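Local structure of S-adenosylmethionine:tRNA ribosyltransferase-isomerase (Thermotoga maritima, 1VKY) at residues 94-97 with 103-106. The protein probably transfers and isomerises the ribose of S-adenosylmethionine onto the 7-aminomethyl group of 7-deazaguanine in tRNA, giving epoxyqueuosine. Residues are numbered along the deposited sequence; the frame is centred on the assembly and turned at random.
Sequences LIER and WKCL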
loop_
_atom_site.group_PDB
_atom_site.type_symbol
_atom_site.label_atom_id
_atom_site.label_comp_id
_atom_site.label_asym_id
_atom_site.label_seq_id
_atom_site.Cartn_x
_atom_site.Cartn_y
_atom_site.Cartn_z
ATOM N N LEU B 94 27.442 -6.675 3.685
ATOM C CA LEU B 94 27.254 -6.376 5.084
ATOM C C LEU B 94 25.910 -6.929 5.553
ATOM O O LEU B 94 24.892 -6.690 4.912
ATOM C CB LEU B 94 27.315 -4.861 5.334
ATOM C CG LEU B 94 28.673 -4.251 5.701
ATOM C CD1 LEU B 94 29.747 -4.520 4.677
ATOM C CD2 LEU B 94 28.516 -2.748 5.944
ATOM N N ILE B 95 25.945 -7.680 6.654
ATOM C CA ILE B 95 24.783 -8.407 7.185
ATOM C C ILE B 95 24.448 -7.844 8.562
ATOM O O ILE B 95 23.331 -7.452 8.820
ATOM C CB ILE B 95 25.098 -9.948 7.275
ATOM C CG1 ILE B 95 25.347 -10.560 5.876
ATOM C CG2 ILE B 95 24.052 -10.694 8.031
ATOM C CD1 ILE B 95 24.238 -10.369 4.848
ATOM N N GLU B 96 25.414 -7.799 9.464
ATOM C CA GLU B 96 25.110 -7.384 10.809
ATOM C C GLU B 96 26.239 -6.610 11.469
ATOM O O GLU B 96 27.354 -7.075 11.567
ATOM C CB GLU B 96 24.739 -8.612 11.656
ATOM C CG GLU B 96 24.225 -8.249 13.032
ATOM C CD GLU B 96 24.081 -9.428 13.961
ATOM O OE1 GLU B 96 24.253 -10.589 13.522
ATOM O OE2 GLU B 96 23.773 -9.180 15.149
ATOM N N ARG B 97 25.919 -5.428 11.968
ATOM C CA ARG B 97 26.908 -4.593 12.648
ATOM C C ARG B 97 27.093 -5.012 14.076
ATOM O O ARG B 97 26.125 -5.082 14.842
ATOM C CB ARG B 97 26.404 -3.172 12.615
ATOM C CG ARG B 97 27.239 -2.140 13.267
ATOM C CD ARG B 97 26.604 -0.790 13.070
ATOM N NE ARG B 97 27.441 0.275 13.576
ATOM C CZ ARG B 97 27.409 0.713 14.820
ATOM N NH1 ARG B 97 26.601 0.179 15.715
ATOM N NH2 ARG B 97 28.200 1.699 15.176
ATOM N N TRP B 103 31.635 -5.669 11.227
ATOM C CA TRP B 103 30.440 -6.249 10.653
ATOM C C TRP B 103 30.580 -7.732 10.351
ATOM O O TRP B 103 31.629 -8.172 9.871
ATOM C CB TRP B 103 30.155 -5.539 9.321
ATOM C CG TRP B 103 29.694 -4.144 9.472
ATOM C CD1 TRP B 103 30.462 -3.041 9.785
ATOM C CD2 TRP B 103 28.366 -3.676 9.320
ATOM N NE1 TRP B 103 29.673 -1.923 9.838
ATOM C CE2 TRP B 103 28.381 -2.281 9.562
ATOM C CE3 TRP B 103 27.155 -4.288 9.007
ATOM C CZ2 TRP B 103 27.237 -1.500 9.484
ATOM C CZ3 TRP B 103 26.028 -3.511 8.912
ATOM C CH2 TRP B 103 26.081 -2.127 9.160
ATOM N N LYS B 104 29.505 -8.490 10.602
ATOM C CA LYS B 104 29.351 -9.812 10.054
ATOM C C LYS B 104 28.967 -9.625 8.619
ATOM O O LYS B 104 28.027 -8.895 8.326
ATOM C CB LYS B 104 28.243 -10.608 10.744
ATOM C CG LYS B 104 28.610 -11.051 12.124
ATOM C CD LYS B 104 27.416 -11.610 12.876
ATOM C CE LYS B 104 26.837 -12.840 12.235
ATOM N NZ LYS B 104 27.629 -14.013 12.587
ATOM N N CYS B 105 29.690 -10.302 7.742
ATOM C CA CYS B 105 29.565 -10.126 6.303
ATOM C C CYS B 105 29.460 -11.459 5.609
ATOM O O CYS B 105 29.983 -12.469 6.065
ATOM C CB CYS B 105 30.801 -9.406 5.754
ATOM S SG CYS B 105 31.000 -7.732 6.408
ATOM N N LEU B 106 28.812 -11.427 4.456
ATOM C CA LEU B 106 28.814 -12.549 3.545
ATOM C C LEU B 106 29.944 -12.263 2.568
ATOM O O LEU B 106 29.953 -11.211 1.939
ATOM C CB LEU B 106 27.444 -12.629 2.838
ATOM C CG LEU B 106 26.813 -13.990 2.797
ATOM C CD1 LEU B 106 27.576 -14.819 1.772
ATOM C CD2 LEU B 106 26.822 -14.653 4.159
#
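Ile95 and Glu96, two consecutive residues, stand opposite the single residue Lys104 in a classic beta bulge of an antiparallel hairpin, and one carbonyl taking both N-H groups accommodates the extra residue. Lys104 O accepts from Ile95 N at 2.9 Å, in the carbonyl plane, and from Glu96 N at 3.1 Å, while Lys104 N returns a bond to Glu96 O at 2.7 Å. The tight part lies on the side of the sheet carrying Leu94, Arg97 and Trp103, where the indole is held between two aliphatic groups. Leu94 CD2 sits 3.5 Å over the centre of the six-membered ring, and Arg97 CB covers the opposite face. Were Trp103 an alanine, a gap would probably open between Leu94 and Arg97, and Asp147 would lose the indole N-H that it accepts. With CG anti to the backbone N (chi1 179°), the extended Arg97 chain lays CG and CD against Trp103 CZ2 before its guanidinium reaches the exposed end of the contact and forms salt bridges with Asp147 and Glu100. On the other side of the sheet Glu96 and Lys104 pack alongside each other, their polar ends turned to Gln237 and Asp135 respectively; across the hairpin Glu96 OE1, hydrogen-bonded to Gln237, rests against the lysine's methylenes, 3.4 Å from Lys104 CD.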